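Local atomic coordinates of CalS11 (Micromonospora echinospora, PDB entry 3TOS), a protein that probably catalyses an S-adenosylmethionine-dependent methyl transfer, possibly to oxygen, in calicheamicin biosynthesis. Residues S58-Y63 with A88-V93; T110-V115 with L190-P195; L185-L190 with A214-D219; A239-L244 with A251-G256. One frame throughout, in Å; residues are numbered along the deposited sequence.

Contact 1. Residues S58-Y63 with A88-V93; sequences SMDALY and AALRGV
Tyr63 and Leu90 carry most of this contact, a helix-helix packing in which helix 50-65 lies against helix 82-94 of a Rossmann-like methyltransferase fold. The local axes approach to 10.7 Å and cross at -48°. The apolar contacts centre on Leu90. Its CB lies 3.6 Å from CD2 of Tyr63, and the two side chains run antiparallel alongside each other. Beyond CG the leucine forks onto Asp60: CD1 settles 3.6 Å from CA of Asp60, while CD2 comes within 3.4 Å of OD1 of Asp60, a van der Waals approach made by side chains crossing at about a right angle. Leu57 of a neighbouring subunit covers both Asp60 and Leu90.

The polar groups find their partners beyond the two segments. Asp60 bonds to Tyr94 OH through OD1 and forms a salt bridge with Arg64 through OD2, whereas the guanidinium of Arg91 turns off to a salt bridge with Glu148. In Tyr63, chi1 of -164° sets CG anti to the backbone N; the ring runs on to Leu90 and Arg91, and its hydroxyl hydrogen-bonds with Glu95. An alanine here would probably open a gap beside Leu90 and leave Glu95 without its phenolic mate. At the far end of the ring, OH of Tyr63 rests 3.2 Å from CB of Arg91.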
# COMPACT_ATOMS: atom_id res chain seq x y z
N SER B 58 -5.16 20.65 -16.16
CA SER B 58 -6.44 20.04 -15.73
C SER B 58 -7.02 19.15 -16.85
O SER B 58 -7.49 18.03 -16.56
CB SER B 58 -7.47 21.11 -15.37
OG SER B 58 -7.05 21.71 -14.15
N MSE B 59 -6.95 19.59 -18.10
CA MSE B 59 -7.40 18.73 -19.21
C MSE B 59 -6.59 17.44 -19.29
O MSE B 59 -7.16 16.36 -19.56
CB MSE B 59 -7.38 19.47 -20.55
CG MSE B 59 -8.33 20.68 -20.63
SE MSE B 59 -10.18 20.34 -20.13
CE MSE B 59 -10.16 21.05 -18.31
N ASP B 60 -5.28 17.56 -19.07
CA ASP B 60 -4.42 16.41 -19.05
C ASP B 60 -4.79 15.45 -17.91
O ASP B 60 -4.78 14.23 -18.10
CB ASP B 60 -2.93 16.84 -18.93
CG ASP B 60 -2.01 15.68 -18.78
OD1 ASP B 60 -1.82 14.99 -19.78
OD2 ASP B 60 -1.43 15.47 -17.70
N ALA B 61 -5.14 16.00 -16.74
CA ALA B 61 -5.51 15.16 -15.60
C ALA B 61 -6.82 14.41 -15.91
O ALA B 61 -6.94 13.21 -15.60
CB ALA B 61 -5.70 16.02 -14.34
N LEU B 62 -7.80 15.08 -16.52
CA LEU B 62 -9.06 14.37 -16.88
C LEU B 62 -8.80 13.30 -17.94
O LEU B 62 -9.28 12.15 -17.80
CB LEU B 62 -10.12 15.34 -17.42
CG LEU B 62 -10.57 16.41 -16.40
CD1 LEU B 62 -11.55 17.33 -17.14
CD2 LEU B 62 -11.33 15.80 -15.15
N TYR B 63 -7.98 13.62 -18.94
CA TYR B 63 -7.71 12.66 -20.00
C TYR B 63 -7.00 11.43 -19.43
O TYR B 63 -7.31 10.28 -19.74
CB TYR B 63 -6.86 13.31 -21.10
CG TYR B 63 -6.81 12.58 -22.45
CD1 TYR B 63 -6.98 11.18 -22.55
CD2 TYR B 63 -6.72 13.27 -23.62
CE1 TYR B 63 -6.96 10.54 -23.75
CE2 TYR B 63 -6.73 12.61 -24.83
CZ TYR B 63 -6.76 11.28 -24.90
OH TYR B 63 -6.75 10.68 -26.15
N ALA B 88 -6.51 17.10 -28.80
CA ALA B 88 -5.88 16.56 -29.99
C ALA B 88 -4.40 16.25 -29.76
O ALA B 88 -3.89 15.20 -30.24
CB ALA B 88 -6.03 17.55 -31.15
N ALA B 89 -3.70 17.15 -29.05
CA ALA B 89 -2.29 16.94 -28.79
C ALA B 89 -2.10 15.81 -27.77
O ALA B 89 -1.21 14.97 -27.92
CB ALA B 89 -1.63 18.25 -28.28
N LEU B 90 -2.92 15.81 -26.72
CA LEU B 90 -2.80 14.77 -25.71
C LEU B 90 -3.12 13.37 -26.25
O LEU B 90 -2.54 12.39 -25.81
CB LEU B 90 -3.73 15.09 -24.51
CG LEU B 90 -3.39 16.33 -23.67
CD1 LEU B 90 -4.52 16.61 -22.65
CD2 LEU B 90 -2.04 16.17 -22.97
N ARG B 91 -4.06 13.30 -27.18
CA ARG B 91 -4.37 12.01 -27.80
C ARG B 91 -3.15 11.48 -28.56
O ARG B 91 -2.90 10.26 -28.61
CB ARG B 91 -5.62 12.15 -28.70
CG ARG B 91 -6.03 10.88 -29.43
CD ARG B 91 -7.24 11.09 -30.31
NE ARG B 91 -6.96 12.08 -31.37
CZ ARG B 91 -7.89 12.58 -32.19
NH1 ARG B 91 -9.17 12.16 -32.11
NH2 ARG B 91 -7.54 13.51 -33.11
N GLY B 92 -2.35 12.40 -29.12
CA GLY B 92 -1.08 11.97 -29.76
C GLY B 92 -0.11 11.48 -28.69
O GLY B 92 0.57 10.44 -28.86
N VAL B 93 0.03 12.24 -27.59
CA VAL B 93 0.91 11.79 -26.54
C VAL B 93 0.57 10.40 -25.98
O VAL B 93 1.47 9.54 -25.83
CB VAL B 93 0.89 12.79 -25.34
CG1 VAL B 93 1.75 12.31 -24.24
CG2 VAL B 93 1.35 14.21 -25.85

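Contact 2. Residues T110-V115 with L190-P195; sequences TGFPDV and LDLYEP. With SAH (S-adenosyl-L-homocysteine), chain O.
Phe112 and Leu192 each turn CG anti to the carbonyl carbon (chi1 -66° and -56°), and their side chains come together in a CH-pi contact. CG of Leu192 stands over one face of the Phe112 ring, 4.1 Å from its centroid and displaced toward the rim. The CD1 branch of Leu192 presses closer, 3.4 Å from CD1 of Phe112, while its CD2 branch turns to the loop, 3.9 Å from CG1 of Val115. Asp191 meets the rim instead: its OD2 lies in the ring plane at the edge, 3.8 Å from CZ of Phe112, with the carboxylate nearly perpendicular to the ring.

At CD1, another point of the rim, the ring meets the cofactor product, S-adenosyl-L-homocysteine, whose C8 is 3.5 Å from CD1 of Phe112. Leu190 supports the base through CD2, 3.5 Å from C4 of the ligand, and CB of Pro195 approaches N6 of the adenine at 3.4 Å. This is the adenine end of the cofactor pocket; Asp107, Asp166 and Val167 are among the residues that bond the ligand. A serine in place of Phe112 would probably leave Leu192 without its aromatic cover and open a gap beside C8 of the adenine.

At the outer end, a water links OE2 of Glu194 weakly to O of Val115, and OE1 of Glu194 has a salt bridge with Arg168. Because the hydrogens on an aromatic edge are slightly positive, the carboxylate of Asp191 is likely to be mildly attracted where it lies, and packing rather than direct hydrogen bonding joins the two segments.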
# COMPACT_ATOMS: atom_id res chain seq x y z
N THR B 110 -22.03 30.55 -32.76
CA THR B 110 -22.59 31.91 -32.86
C THR B 110 -22.98 32.42 -31.48
O THR B 110 -23.79 33.35 -31.32
CB THR B 110 -23.83 31.94 -33.79
OG1 THR B 110 -24.80 31.02 -33.31
CG2 THR B 110 -23.45 31.51 -35.19
N GLY B 111 -22.41 31.81 -30.45
CA GLY B 111 -22.70 32.31 -29.11
C GLY B 111 -23.95 31.72 -28.50
O GLY B 111 -24.65 30.92 -29.12
N PHE B 112 -24.27 32.14 -27.28
CA PHE B 112 -25.48 31.60 -26.66
C PHE B 112 -26.71 31.78 -27.55
O PHE B 112 -26.96 32.89 -28.04
CB PHE B 112 -25.78 32.37 -25.34
CG PHE B 112 -24.78 32.20 -24.25
CD1 PHE B 112 -24.09 31.02 -24.03
CD2 PHE B 112 -24.60 33.25 -23.34
CE1 PHE B 112 -23.17 30.89 -23.00
CE2 PHE B 112 -23.69 33.12 -22.27
CZ PHE B 112 -22.98 31.93 -22.10
N PRO B 113 -27.52 30.73 -27.77
CA PRO B 113 -28.67 30.92 -28.68
C PRO B 113 -29.93 31.50 -28.01
O PRO B 113 -30.80 32.06 -28.70
CB PRO B 113 -28.97 29.50 -29.17
CG PRO B 113 -28.58 28.65 -27.97
CD PRO B 113 -27.34 29.31 -27.39
N ASP B 114 -30.02 31.31 -26.69
CA ASP B 114 -31.07 31.90 -25.86
C ASP B 114 -30.55 31.80 -24.45
O ASP B 114 -29.56 31.05 -24.22
CB ASP B 114 -32.38 31.12 -25.98
CG ASP B 114 -32.18 29.63 -25.92
OD1 ASP B 114 -31.59 29.07 -24.98
OD2 ASP B 114 -32.57 29.00 -26.89
N VAL B 115 -31.13 32.53 -23.51
CA VAL B 115 -30.86 32.16 -22.13
C VAL B 115 -32.13 32.04 -21.29
O VAL B 115 -33.19 32.54 -21.67
CB VAL B 115 -29.86 33.15 -21.45
CG1 VAL B 115 -28.60 33.35 -22.30
CG2 VAL B 115 -30.50 34.52 -21.18
N LEU B 190 -21.06 24.78 -21.36
CA LEU B 190 -22.09 25.59 -22.04
C LEU B 190 -22.55 26.74 -21.20
O LEU B 190 -23.24 27.64 -21.75
CB LEU B 190 -23.34 24.72 -22.32
CG LEU B 190 -23.14 23.44 -23.13
CD1 LEU B 190 -24.29 22.47 -22.80
CD2 LEU B 190 -23.21 23.81 -24.62
N ASP B 191 -22.25 26.71 -19.90
CA ASP B 191 -22.68 27.76 -18.92
C ASP B 191 -24.15 27.75 -18.53
O ASP B 191 -24.48 27.99 -17.38
CB ASP B 191 -22.27 29.19 -19.36
CG ASP B 191 -20.77 29.31 -19.51
OD1 ASP B 191 -20.04 28.88 -18.58
OD2 ASP B 191 -20.29 29.79 -20.58
N LEU B 192 -25.04 27.49 -19.51
CA LEU B 192 -26.48 27.76 -19.37
C LEU B 192 -27.22 26.52 -18.90
O LEU B 192 -26.89 25.37 -19.30
CB LEU B 192 -27.05 28.16 -20.73
CG LEU B 192 -26.32 29.37 -21.32
CD1 LEU B 192 -26.95 29.62 -22.72
CD2 LEU B 192 -26.58 30.61 -20.40
N TYR B 193 -28.28 26.78 -18.13
CA TYR B 193 -29.12 25.72 -17.56
C TYR B 193 -29.77 24.79 -18.59
O TYR B 193 -29.58 23.57 -18.51
CB TYR B 193 -30.20 26.40 -16.72
CG TYR B 193 -31.38 25.52 -16.40
CD1 TYR B 193 -31.22 24.37 -15.64
CD2 TYR B 193 -32.66 25.88 -16.82
CE1 TYR B 193 -32.26 23.54 -15.35
CE2 TYR B 193 -33.75 25.02 -16.57
CZ TYR B 193 -33.54 23.85 -15.82
OH TYR B 193 -34.58 23.00 -15.49
N GLU B 194 -30.53 25.34 -19.53
CA GLU B 194 -31.37 24.45 -20.42
C GLU B 194 -30.54 23.47 -21.27
O GLU B 194 -30.86 22.28 -21.29
CB GLU B 194 -32.30 25.30 -21.30
CG GLU B 194 -33.36 25.98 -20.48
CD GLU B 194 -34.43 26.62 -21.33
OE1 GLU B 194 -34.66 26.15 -22.49
OE2 GLU B 194 -35.13 27.53 -20.86
N PRO B 195 -29.52 23.95 -21.97
CA PRO B 195 -28.79 22.99 -22.79
C PRO B 195 -28.00 22.01 -21.93
O PRO B 195 -27.83 20.86 -22.33
CB PRO B 195 -27.84 23.89 -23.60
CG PRO B 195 -27.75 25.15 -22.86
CD PRO B 195 -29.12 25.35 -22.27
N SAH O . -14.62 25.56 -23.90
CA SAH O . -14.33 26.95 -24.37
CB SAH O . -15.27 27.98 -23.79
CG SAH O . -16.73 27.78 -24.27
SD SAH O . -17.67 29.26 -23.98
C SAH O . -12.90 27.27 -23.92
O SAH O . -12.37 28.38 -24.22
OXT SAH O . -12.20 26.41 -23.36
C5' SAH O . -19.37 28.67 -23.95
C4' SAH O . -19.85 28.07 -25.32
O4' SAH O . -21.09 27.37 -25.09
C3' SAH O . -20.16 29.20 -26.30
O3' SAH O . -19.30 29.12 -27.46
C2' SAH O . -21.64 28.99 -26.61
O2' SAH O . -22.03 29.29 -27.96
C1' SAH O . -21.83 27.49 -26.28
N9 SAH O . -23.24 27.16 -25.99
C8 SAH O . -24.01 27.60 -24.96
N7 SAH O . -25.25 27.08 -25.15
C5 SAH O . -25.28 26.35 -26.28
C6 SAH O . -26.29 25.56 -26.99
N6 SAH O . -27.57 25.54 -26.54
N1 SAH O . -25.89 24.92 -28.12
C2 SAH O . -24.60 24.98 -28.57
N3 SAH O . -23.63 25.73 -28.01
C4 SAH O . -23.95 26.37 -26.83
O HOH W 1 -34.79 30.29 -22.56

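Contact 3. Residues L185-L190 with A214-D219; sequences LAYFDL and AFDELD. With NA (sodium ion), chain Q; SAH (S-adenosyl-L-homocysteine), chain O; GLU (glutamic acid), chain P.
Tyr187 and Asp216 meet where two neighbouring parallel strands of the Rossmann-like sheet end, and backbone bonds lead up to them. Ala214 N donates to Ala186 O at 2.9 Å, Phe188 N to Ala214 O at 2.8 Å, and Asp216 N to Phe188 O at 3.0 Å. On the face bearing Phe188 and Phe215, the two rings lie side by side and barely overlap.

Beyond the strands the carboxylates take over. Tyr187 OH donates to the anti lone pair of Asp216 OD2 at 2.6 Å. OD1 of Asp216 accepts from the amino N of the bound glutamic acid at 2.6 Å and also binds the sodium ion; together these partners probably restrain the carboxylate's rotation. The backbone O of Asp216 is a further sodium ligand, at 2.7 Å, joined by OE2 of Glu217, which also accepts from the glutamate N, and by the glutamate's own O. Asp189 OD2 accepts from the amino N of S-adenosyl-L-homocysteine at 2.7 Å.

OD2 of Asp189 comes within 3.8 Å of OD2 of Asp216. One water donates to both Asp189 OD2 and Asp216 OD1, and through it the cofactor and glutamate sites are joined in one network.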
# COMPACT_ATOMS: atom_id res chain seq x y z
N LEU B 185 -15.28 10.69 -21.74
CA LEU B 185 -15.13 11.98 -21.06
C LEU B 185 -16.13 12.96 -21.69
O LEU B 185 -16.14 13.15 -22.90
CB LEU B 185 -13.67 12.51 -21.18
CG LEU B 185 -13.38 13.95 -20.71
CD1 LEU B 185 -13.72 14.11 -19.21
CD2 LEU B 185 -11.93 14.28 -21.01
N ALA B 186 -17.00 13.53 -20.87
CA ALA B 186 -18.02 14.50 -21.30
C ALA B 186 -17.70 15.79 -20.57
O ALA B 186 -17.79 15.85 -19.32
CB ALA B 186 -19.41 14.04 -20.93
N TYR B 187 -17.21 16.80 -21.33
CA TYR B 187 -16.81 18.09 -20.76
C TYR B 187 -17.89 19.14 -20.98
O TYR B 187 -18.09 19.62 -22.09
CB TYR B 187 -15.43 18.53 -21.32
CG TYR B 187 -14.85 19.60 -20.42
CD1 TYR B 187 -15.15 20.97 -20.61
CD2 TYR B 187 -14.03 19.26 -19.34
CE1 TYR B 187 -14.69 21.93 -19.72
CE2 TYR B 187 -13.55 20.22 -18.46
CZ TYR B 187 -13.89 21.54 -18.64
OH TYR B 187 -13.40 22.49 -17.75
N PHE B 188 -18.58 19.51 -19.91
CA PHE B 188 -19.64 20.51 -20.01
C PHE B 188 -19.11 21.91 -19.82
O PHE B 188 -18.67 22.29 -18.72
CB PHE B 188 -20.69 20.23 -18.92
CG PHE B 188 -21.59 19.08 -19.27
CD1 PHE B 188 -21.18 17.75 -19.07
CD2 PHE B 188 -22.83 19.33 -19.79
CE1 PHE B 188 -22.02 16.67 -19.42
CE2 PHE B 188 -23.68 18.29 -20.12
CZ PHE B 188 -23.29 16.91 -19.92
N ASP B 189 -19.22 22.71 -20.86
CA ASP B 189 -18.79 24.11 -20.81
C ASP B 189 -19.76 25.00 -21.58
O ASP B 189 -19.35 25.91 -22.34
CB ASP B 189 -17.37 24.28 -21.36
CG ASP B 189 -16.72 25.57 -20.91
OD1 ASP B 189 -17.34 26.30 -20.12
OD2 ASP B 189 -15.57 25.85 -21.35
N LEU B 190 -21.06 24.78 -21.36
CA LEU B 190 -22.09 25.59 -22.04
C LEU B 190 -22.55 26.74 -21.20
O LEU B 190 -23.24 27.64 -21.75
CB LEU B 190 -23.34 24.72 -22.32
CG LEU B 190 -23.14 23.44 -23.13
CD1 LEU B 190 -24.29 22.47 -22.80
CD2 LEU B 190 -23.21 23.81 -24.62
N ALA B 214 -17.41 16.11 -16.46
CA ALA B 214 -16.80 17.32 -15.89
C ALA B 214 -17.56 18.59 -16.22
O ALA B 214 -18.22 18.67 -17.26
CB ALA B 214 -15.35 17.44 -16.38
N PHE B 215 -17.50 19.56 -15.31
CA PHE B 215 -18.24 20.82 -15.43
C PHE B 215 -17.29 21.96 -15.23
O PHE B 215 -16.48 21.96 -14.30
CB PHE B 215 -19.33 20.92 -14.35
CG PHE B 215 -20.41 19.88 -14.49
CD1 PHE B 215 -20.34 18.71 -13.73
CD2 PHE B 215 -21.46 20.06 -15.39
CE1 PHE B 215 -21.32 17.76 -13.84
CE2 PHE B 215 -22.47 19.10 -15.51
CZ PHE B 215 -22.38 17.93 -14.77
N ASP B 216 -17.40 22.96 -16.10
CA ASP B 216 -16.49 24.11 -16.08
C ASP B 216 -16.90 25.20 -15.10
O ASP B 216 -16.06 25.96 -14.66
CB ASP B 216 -16.37 24.71 -17.52
CG ASP B 216 -15.15 25.58 -17.69
OD1 ASP B 216 -15.29 26.82 -17.65
OD2 ASP B 216 -14.06 25.02 -17.93
N GLU B 217 -18.20 25.24 -14.75
CA GLU B 217 -18.73 26.36 -13.88
C GLU B 217 -19.78 25.87 -12.86
O GLU B 217 -20.67 26.63 -12.51
CB GLU B 217 -19.31 27.51 -14.74
CG GLU B 217 -18.28 28.14 -15.71
CD GLU B 217 -17.23 28.99 -15.03
OE1 GLU B 217 -17.28 29.08 -13.81
OE2 GLU B 217 -16.35 29.58 -15.72
N LEU B 218 -19.61 24.66 -12.34
CA LEU B 218 -20.67 23.99 -11.57
C LEU B 218 -21.11 24.86 -10.37
O LEU B 218 -22.26 24.98 -10.10
CB LEU B 218 -20.18 22.63 -11.05
CG LEU B 218 -21.27 21.83 -10.29
CD1 LEU B 218 -22.47 21.56 -11.20
CD2 LEU B 218 -20.67 20.54 -9.75
N ASP B 219 -20.16 25.44 -9.65
CA ASP B 219 -20.45 26.14 -8.39
C ASP B 219 -20.11 27.65 -8.49
O ASP B 219 -19.95 28.32 -7.46
CB ASP B 219 -19.71 25.49 -7.22
CG ASP B 219 -18.19 25.47 -7.40
OD1 ASP B 219 -17.69 25.46 -8.55
OD2 ASP B 219 -17.48 25.39 -6.38
NA NA Q . -14.17 27.82 -15.18
N SAH O . -14.62 25.56 -23.90
CA SAH O . -14.33 26.95 -24.37
CB SAH O . -15.27 27.98 -23.79
CG SAH O . -16.73 27.78 -24.27
SD SAH O . -17.67 29.26 -23.98
C SAH O . -12.90 27.27 -23.92
O SAH O . -12.37 28.38 -24.22
OXT SAH O . -12.20 26.41 -23.36
C5' SAH O . -19.37 28.67 -23.95
C4' SAH O . -19.85 28.07 -25.32
O4' SAH O . -21.09 27.37 -25.09
C3' SAH O . -20.16 29.20 -26.30
O3' SAH O . -19.30 29.12 -27.46
C2' SAH O . -21.64 28.99 -26.61
O2' SAH O . -22.03 29.29 -27.96
C1' SAH O . -21.83 27.49 -26.28
N9 SAH O . -23.24 27.16 -25.99
C8 SAH O . -24.01 27.60 -24.96
N7 SAH O . -25.25 27.08 -25.15
C5 SAH O . -25.28 26.35 -26.28
C6 SAH O . -26.29 25.56 -26.99
N6 SAH O . -27.57 25.54 -26.54
N1 SAH O . -25.89 24.92 -28.12
C2 SAH O . -24.60 24.98 -28.57
N3 SAH O . -23.63 25.73 -28.01
C4 SAH O . -23.95 26.37 -26.83
N GLU P . -16.02 29.19 -18.43
CA GLU P . -15.14 30.19 -19.15
C GLU P . -13.84 30.36 -18.36
O GLU P . -13.66 29.70 -17.32
CB GLU P . -15.86 31.57 -19.29
CG GLU P . -16.20 32.21 -17.92
CD GLU P . -16.98 33.53 -18.04
OE1 GLU P . -16.91 34.20 -19.10
OE2 GLU P . -17.57 33.94 -17.03
OXT GLU P . -12.95 31.16 -18.70
O HOH W 2 -13.90 27.37 -20.17
O HOH W 3 -11.64 28.52 -13.74

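Contact 4. Residues A239-L244 with A251-G256; sequences APLRLL and AYLRWG
Arg242 and Tyr252 face each other as a hydrogen-bonded antiparallel pair in the C-terminal beta hairpin, at the edge of the Rossmann-like sheet within this chain. Arg242 N donates to Tyr252 O at 2.8 Å, and Tyr252 N returns a bond to Arg242 O at 2.9 Å. Their side chains share one face of the hairpin. CB of Arg242 sits over the face of the Tyr252 ring in a CH-pi contact, 4.2 Å from the centroid, while CD2 of Leu244 approaches CE1 of Tyr252 at 3.8 Å, its side chain at about a right angle to the tyrosine. Chi1 of 70° sets CG of Tyr252 between the backbone N and the carbonyl carbon, from where the ring extends across Arg242.

Leu253 carries the apolar packing farther along. Its CD1 touches CB of Ala239 at 3.9 Å, and its CD2 meets CD2 of Leu241 at 4.0 Å, the two leucines crossing obliquely. Met230 of helix 225-233 packs on both leucines, and Leu62 of helix 50-65 lies against Tyr252.

Farther out, the chain of Arg242 bends at chi2, and NH1 donates to Leu241 O from above the carbonyl plane, 55° out of it. The same NH1 also bonds to O of Lys209 of a neighbouring subunit, which ties the hairpin edge into the assembly. The tyrosine hydroxyl has Gln65 as a partner and a bridging water besides; that water donates to Leu243 O at 2.7 Å.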
# COMPACT_ATOMS: atom_id res chain seq x y z
N ALA B 239 -23.20 11.15 -7.42
CA ALA B 239 -21.82 10.65 -7.51
C ALA B 239 -20.94 11.64 -6.76
O ALA B 239 -21.40 12.72 -6.38
CB ALA B 239 -21.39 10.60 -8.97
N PRO B 240 -19.65 11.27 -6.51
CA PRO B 240 -18.80 12.22 -5.77
C PRO B 240 -18.22 13.26 -6.70
O PRO B 240 -17.41 12.94 -7.59
CB PRO B 240 -17.66 11.34 -5.25
CG PRO B 240 -18.15 9.85 -5.52
CD PRO B 240 -19.01 9.98 -6.74
N LEU B 241 -18.61 14.51 -6.50
CA LEU B 241 -17.99 15.60 -7.28
C LEU B 241 -16.64 15.97 -6.65
O LEU B 241 -16.53 16.08 -5.41
CB LEU B 241 -18.92 16.80 -7.25
CG LEU B 241 -20.10 16.67 -8.22
CD1 LEU B 241 -21.23 17.61 -7.75
CD2 LEU B 241 -19.70 16.91 -9.65
N ARG B 242 -15.63 16.19 -7.51
CA ARG B 242 -14.28 16.46 -7.04
C ARG B 242 -13.69 17.63 -7.78
O ARG B 242 -14.11 17.96 -8.89
CB ARG B 242 -13.37 15.25 -7.30
CG ARG B 242 -13.75 14.03 -6.47
CD ARG B 242 -13.37 14.28 -4.98
NE ARG B 242 -13.75 13.14 -4.14
CZ ARG B 242 -14.94 12.98 -3.51
NH1 ARG B 242 -15.91 13.91 -3.62
NH2 ARG B 242 -15.14 11.88 -2.75
N LEU B 243 -12.72 18.28 -7.11
CA LEU B 243 -11.82 19.25 -7.73
C LEU B 243 -10.46 18.62 -7.91
O LEU B 243 -10.11 17.69 -7.16
CB LEU B 243 -11.58 20.43 -6.76
CG LEU B 243 -12.79 21.33 -6.43
CD1 LEU B 243 -12.29 22.45 -5.50
CD2 LEU B 243 -13.39 21.91 -7.68
N LEU B 244 -9.66 19.14 -8.85
CA LEU B 244 -8.22 18.93 -8.78
C LEU B 244 -7.71 19.98 -7.75
O LEU B 244 -7.99 21.16 -7.94
CB LEU B 244 -7.58 19.20 -10.17
CG LEU B 244 -8.18 18.28 -11.25
CD1 LEU B 244 -7.73 18.68 -12.64
CD2 LEU B 244 -7.87 16.78 -10.97
N ALA B 251 -15.07 20.82 -11.93
CA ALA B 251 -15.59 19.86 -10.98
C ALA B 251 -15.93 18.62 -11.80
O ALA B 251 -16.51 18.74 -12.88
CB ALA B 251 -16.84 20.39 -10.33
N TYR B 252 -15.58 17.44 -11.30
CA TYR B 252 -15.80 16.25 -12.12
C TYR B 252 -16.18 15.08 -11.25
O TYR B 252 -15.85 15.00 -10.08
CB TYR B 252 -14.52 15.91 -12.94
CG TYR B 252 -13.37 15.40 -12.12
CD1 TYR B 252 -12.56 16.27 -11.37
CD2 TYR B 252 -13.06 14.04 -12.13
CE1 TYR B 252 -11.51 15.79 -10.62
CE2 TYR B 252 -12.01 13.55 -11.37
CZ TYR B 252 -11.24 14.43 -10.61
OH TYR B 252 -10.20 13.90 -9.89
N LEU B 253 -16.93 14.17 -11.86
CA LEU B 253 -17.33 12.94 -11.18
C LEU B 253 -16.97 11.72 -12.04
O LEU B 253 -16.89 11.80 -13.26
CB LEU B 253 -18.83 12.99 -10.88
CG LEU B 253 -19.78 13.04 -12.08
CD1 LEU B 253 -20.12 11.59 -12.53
CD2 LEU B 253 -21.05 13.75 -11.62
N ARG B 254 -16.83 10.57 -11.39
CA ARG B 254 -16.54 9.30 -12.05
C ARG B 254 -17.88 8.58 -12.01
O ARG B 254 -18.37 8.23 -10.92
CB ARG B 254 -15.47 8.50 -11.30
CG ARG B 254 -14.99 7.23 -12.00
CD ARG B 254 -13.59 6.92 -11.48
NE ARG B 254 -13.03 5.65 -11.90
CZ ARG B 254 -13.17 4.51 -11.22
NH1 ARG B 254 -13.90 4.47 -10.11
NH2 ARG B 254 -12.57 3.42 -11.65
N TRP B 255 -18.47 8.39 -13.18
CA TRP B 255 -19.81 7.79 -13.25
C TRP B 255 -19.85 6.44 -12.49
O TRP B 255 -18.97 5.55 -12.69
CB TRP B 255 -20.18 7.56 -14.73
CG TRP B 255 -21.62 7.22 -14.92
CD1 TRP B 255 -22.16 5.98 -15.28
CD2 TRP B 255 -22.74 8.11 -14.74
NE1 TRP B 255 -23.51 6.09 -15.32
CE2 TRP B 255 -23.90 7.36 -15.01
CE3 TRP B 255 -22.87 9.47 -14.37
CZ2 TRP B 255 -25.19 7.91 -14.92
CZ3 TRP B 255 -24.12 10.01 -14.33
CH2 TRP B 255 -25.28 9.23 -14.60
N GLY B 256 -20.85 6.32 -11.61
CA GLY B 256 -21.12 5.10 -10.88
C GLY B 256 -20.44 5.06 -9.53
O GLY B 256 -20.68 4.09 -8.77
O HOH W 4 -16.03 10.80 -8.57
O HOH W 5 -9.13 15.29 -7.72

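How the contacts relate
Followed from the N terminus, contact 1 closes first, bringing helix 82-94 back onto helix 50-65 after a connection that includes strand 72-76. Contacts 2 and 3 then cross: 110-115 waits for 190-195, while 185-190 pairs onward with 214-219, and the two share Leu190 as strand 183-188 leads into helix 193-203. Both touch S-adenosyl-L-homocysteine. Contact 4, a short hairpin closure, comes last and in series. Its strand 251-254 adds to strand 211-215, with Phe215 N probably bonded to Ala251 O. Leu62, on the 58-63 segment of contact 1, packs on Tyr187 and Ala214 of contact 3 and on Tyr252 of contact 4, tying the helix layer to the sheet.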